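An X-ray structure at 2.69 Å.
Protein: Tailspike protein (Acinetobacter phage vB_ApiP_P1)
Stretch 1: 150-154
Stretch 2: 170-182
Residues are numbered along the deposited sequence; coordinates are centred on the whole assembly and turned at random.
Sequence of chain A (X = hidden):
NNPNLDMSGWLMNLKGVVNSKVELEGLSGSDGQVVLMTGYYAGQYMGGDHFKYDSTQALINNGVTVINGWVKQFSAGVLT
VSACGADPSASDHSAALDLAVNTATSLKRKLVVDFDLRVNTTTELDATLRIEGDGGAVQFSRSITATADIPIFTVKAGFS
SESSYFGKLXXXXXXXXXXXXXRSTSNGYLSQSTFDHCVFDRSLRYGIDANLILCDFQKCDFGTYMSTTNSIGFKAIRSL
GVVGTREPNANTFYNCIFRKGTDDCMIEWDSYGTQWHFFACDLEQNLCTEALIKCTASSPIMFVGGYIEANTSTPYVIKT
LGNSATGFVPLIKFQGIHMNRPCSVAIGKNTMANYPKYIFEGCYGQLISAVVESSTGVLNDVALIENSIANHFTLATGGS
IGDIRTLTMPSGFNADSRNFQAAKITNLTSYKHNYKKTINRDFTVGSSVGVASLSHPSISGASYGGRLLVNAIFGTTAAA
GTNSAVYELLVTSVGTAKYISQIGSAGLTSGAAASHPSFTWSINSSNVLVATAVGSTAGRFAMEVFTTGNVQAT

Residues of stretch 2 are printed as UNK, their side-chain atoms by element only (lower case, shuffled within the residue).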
# COMPACT_ATOMS: atom_id res chain seq x y z
N ILE A 150 -29.94 -21.16 -10.62
CA ILE A 150 -28.79 -21.74 -11.30
C ILE A 150 -27.70 -20.70 -11.44
O ILE A 150 -27.97 -19.49 -11.53
CB ILE A 150 -29.15 -22.29 -12.70
CG1 ILE A 150 -29.94 -21.25 -13.50
CG2 ILE A 150 -29.94 -23.59 -12.57
CD1 ILE A 150 -29.11 -20.46 -14.48
N PRO A 151 -26.44 -21.14 -11.45
CA PRO A 151 -25.34 -20.20 -11.72
C PRO A 151 -25.41 -19.70 -13.16
O PRO A 151 -25.61 -20.48 -14.09
CB PRO A 151 -24.09 -21.04 -11.47
CG PRO A 151 -24.54 -22.45 -11.67
CD PRO A 151 -25.95 -22.50 -11.18
N ILE A 152 -25.25 -18.38 -13.33
CA ILE A 152 -25.25 -17.80 -14.67
C ILE A 152 -24.11 -18.37 -15.49
O ILE A 152 -24.28 -18.76 -16.65
CB ILE A 152 -25.18 -16.26 -14.58
CG1 ILE A 152 -26.46 -15.70 -13.96
CG2 ILE A 152 -24.92 -15.66 -15.95
CD1 ILE A 152 -26.46 -14.20 -13.82
N PHE A 153 -22.92 -18.45 -14.89
CA PHE A 153 -21.77 -19.09 -15.51
C PHE A 153 -21.30 -20.23 -14.62
O PHE A 153 -21.34 -20.13 -13.39
CB PHE A 153 -20.62 -18.10 -15.74
CG PHE A 153 -20.88 -17.13 -16.87
CD1 PHE A 153 -20.68 -17.52 -18.18
CD2 PHE A 153 -21.31 -15.84 -16.61
CE1 PHE A 153 -20.92 -16.64 -19.22
CE2 PHE A 153 -21.54 -14.96 -17.65
CZ PHE A 153 -21.34 -15.35 -18.95
N THR A 154 -20.85 -21.31 -15.24
CA THR A 154 -20.36 -22.49 -14.54
C THR A 154 -18.88 -22.66 -14.84
O THR A 154 -18.49 -22.86 -15.99
CB THR A 154 -21.14 -23.74 -14.95
OG1 THR A 154 -22.47 -23.68 -14.42
CG2 THR A 154 -20.45 -24.99 -14.45
N UNK A 170 -23.53 -6.61 -15.26
CA UNK A 170 -24.28 -6.72 -14.01
C UNK A 170 -24.99 -8.06 -13.94
O UNK A 170 -25.48 -8.56 -14.95
c UNK A 170 -25.99 -5.50 -12.55
c UNK A 170 -27.64 -4.10 -10.52
c UNK A 170 -25.28 -5.57 -13.89
se UNK A 170 -26.99 -3.85 -12.34
N UNK A 171 -25.03 -8.65 -12.76
CA UNK A 171 -25.62 -9.97 -12.56
C UNK A 171 -26.80 -9.84 -11.60
O UNK A 171 -26.64 -9.34 -10.48
c UNK A 171 -22.25 -10.31 -12.67
c UNK A 171 -23.37 -11.09 -12.90
c UNK A 171 -21.13 -11.31 -14.53
c UNK A 171 -21.13 -10.42 -13.47
c UNK A 171 -22.25 -12.09 -14.77
c UNK A 171 -24.59 -10.96 -12.03
c UNK A 171 -23.36 -11.97 -13.96
N UNK A 172 -27.97 -10.28 -12.04
CA UNK A 172 -29.19 -10.20 -11.25
C UNK A 172 -29.83 -11.59 -11.17
O UNK A 172 -29.36 -12.55 -11.78
c UNK A 172 -30.19 -9.20 -11.85
n UNK A 172 -31.25 -4.53 -13.26
c UNK A 172 -29.65 -7.79 -12.00
c UNK A 172 -30.71 -6.87 -12.58
c UNK A 172 -30.22 -5.43 -12.68
N UNK A 173 -30.92 -11.67 -10.40
CA UNK A 173 -31.71 -12.88 -10.28
C UNK A 173 -33.18 -12.50 -10.33
O UNK A 173 -33.60 -11.52 -9.70
c UNK A 173 -31.40 -13.62 -8.97
N UNK A 174 -33.96 -13.26 -11.10
CA UNK A 174 -35.39 -12.97 -11.22
C UNK A 174 -36.10 -13.19 -9.90
O UNK A 174 -37.04 -12.46 -9.56
o UNK A 174 -36.13 -15.18 -11.91
c UNK A 174 -36.01 -13.83 -12.32
N UNK A 175 -35.69 -14.20 -9.14
CA UNK A 175 -36.23 -14.47 -7.81
C UNK A 175 -35.17 -14.14 -6.77
O UNK A 175 -34.03 -14.62 -6.86
o UNK A 175 -37.61 -16.23 -8.72
c UNK A 175 -37.33 -16.16 -6.32
c UNK A 175 -36.67 -15.92 -7.68
N UNK A 176 -35.54 -13.33 -5.78
CA UNK A 176 -34.58 -12.92 -4.77
C UNK A 176 -34.14 -14.09 -3.90
O UNK A 176 -34.95 -14.91 -3.47
N UNK A 177 -32.84 -14.15 -3.64
CA UNK A 177 -32.28 -15.22 -2.84
C UNK A 177 -32.00 -16.50 -3.59
O UNK A 177 -31.90 -17.56 -2.97
N UNK A 178 -31.86 -16.43 -4.91
CA UNK A 178 -31.59 -17.59 -5.74
C UNK A 178 -30.44 -17.29 -6.68
O UNK A 178 -30.07 -16.13 -6.89
o UNK A 178 -33.26 -16.95 -7.37
c UNK A 178 -32.82 -18.03 -6.54
c UNK A 178 -33.96 -18.45 -5.62
N UNK A 179 -29.86 -18.36 -7.23
CA UNK A 179 -28.87 -18.28 -8.29
C UNK A 179 -27.58 -17.58 -7.86
O UNK A 179 -27.44 -17.15 -6.71
c UNK A 179 -29.45 -17.57 -9.52
N UNK A 180 -26.64 -17.48 -8.79
CA UNK A 180 -25.36 -16.81 -8.56
C UNK A 180 -24.75 -16.51 -9.92
O UNK A 180 -25.15 -17.08 -10.94
c UNK A 180 -24.13 -18.99 -8.37
o UNK A 180 -23.18 -16.95 -7.52
c UNK A 180 -24.41 -17.65 -7.70
N UNK A 181 -23.76 -15.61 -9.92
CA UNK A 181 -23.09 -15.29 -11.17
C UNK A 181 -22.11 -16.38 -11.59
O UNK A 181 -21.94 -16.63 -12.79
c UNK A 181 -22.36 -13.95 -11.05
N UNK A 182 -21.46 -17.04 -10.62
CA UNK A 182 -20.47 -18.06 -10.92
C UNK A 182 -20.55 -19.17 -9.88
O UNK A 182 -20.79 -18.91 -8.69
c UNK A 182 -18.83 -16.45 -12.01
c UNK A 182 -19.05 -17.49 -10.94
c UNK A 182 -18.20 -15.88 -14.25
c UNK A 182 -18.86 -14.16 -12.73
c UNK A 182 -18.43 -14.54 -13.98
c UNK A 182 -19.05 -15.11 -11.75
c UNK A 182 -18.40 -16.82 -13.27

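Position 170 carries three carbons and a selenium in an unbranched chain, with the selenium third from the backbone. Nothing of stretch 1 is within reach. The residue is Met170, as selenomethionine.

Position 171 has one carbon followed by a ring of six carbons, with no oxygen on the ring. Its CA-to-CB bond points toward stretch 1, and the ring meets Ile152 and Phe153 with its edge. This is Phe171. Its CD1 lies 3.8 Å from Ile152 CD1, and its CE1 lies 4.1 Å from Phe153 CE2.

Position 172 has four carbons in a row ending in nitrogen, all in extended form beyond the first torsion. The CA-to-CB bond points away from stretch 1. This is Lys172. Its backbone still takes part, with O 3.9 Å from Ile152 CD1.

Position 173 has one carbon and makes no contact with stretch 1. It is Ala173, the last residue of the first strand.

Position 174 has one carbon and one oxygen, out of reach of stretch 1. It is Ser174, whose hydroxyl is hydrogen-bonded elsewhere in the structure.

Position 175 has a carbon carrying one oxygen and one carbon, out of reach of stretch 1. This branching gives Thr175, an exposed residue that opens a type II turn.

Position 176 has no side-chain atoms, so it is Gly176. Position 177 also has none. Its phi/psi of 83/21 would jam a CB against the carbonyl oxygen of Gly176, so the backbone itself calls for glycine: Gly177.

Position 178 again has a carbon carrying one oxygen and one carbon, without contact to stretch 1. It is Thr178. It closes the turn, and its OG1 donates a hydrogen bond to Thr175 O at 2.5 Å. The backbone bond from Thr178 N to the same oxygen is weak, at 3.4 Å.

Position 179 has a single carbon, which sits 3.1 Å from Ile150 O when measured from CB. It is Ala179.

Position 180 has a carbon carrying one oxygen and one carbon. The branch carbon approaches Pro151. This is Thr180, with CG2 3.7 Å from Pro151 CB. Its OG1 is hydrogen-bonded elsewhere in the structure.

Position 181 has one carbon, directed away from stretch 1. It is Ala181, at a corner of the chain, and its contact is made through the backbone.

Position 182 has one carbon and a ring of six carbons, packed against Phe153. It is Phe182, with CD2 3.6 Å from Phe153 CB.

The two stretches run parallel where Phe153 pairs with Phe182. Two backbone hydrogen bonds join them at the corner: Ile152 N to Thr180 O at 2.7 Å, and Phe153 N to Ala181 O at 2.9 Å. CA-H...O contacts add to these, from Pro151 CA to Thr180 O at 3.2 Å and from Phe182 CA to Phe153 O at 3.3 Å. The Phe153 and Phe182 rings are nearly parallel but slid apart, so they barely overlap. Phe171 extends this apolar packing to Ile152. In all, 415 Å² is buried between the stretches, both sides summed.

Stretch 2 (170-182) MFKASTGGTATAF
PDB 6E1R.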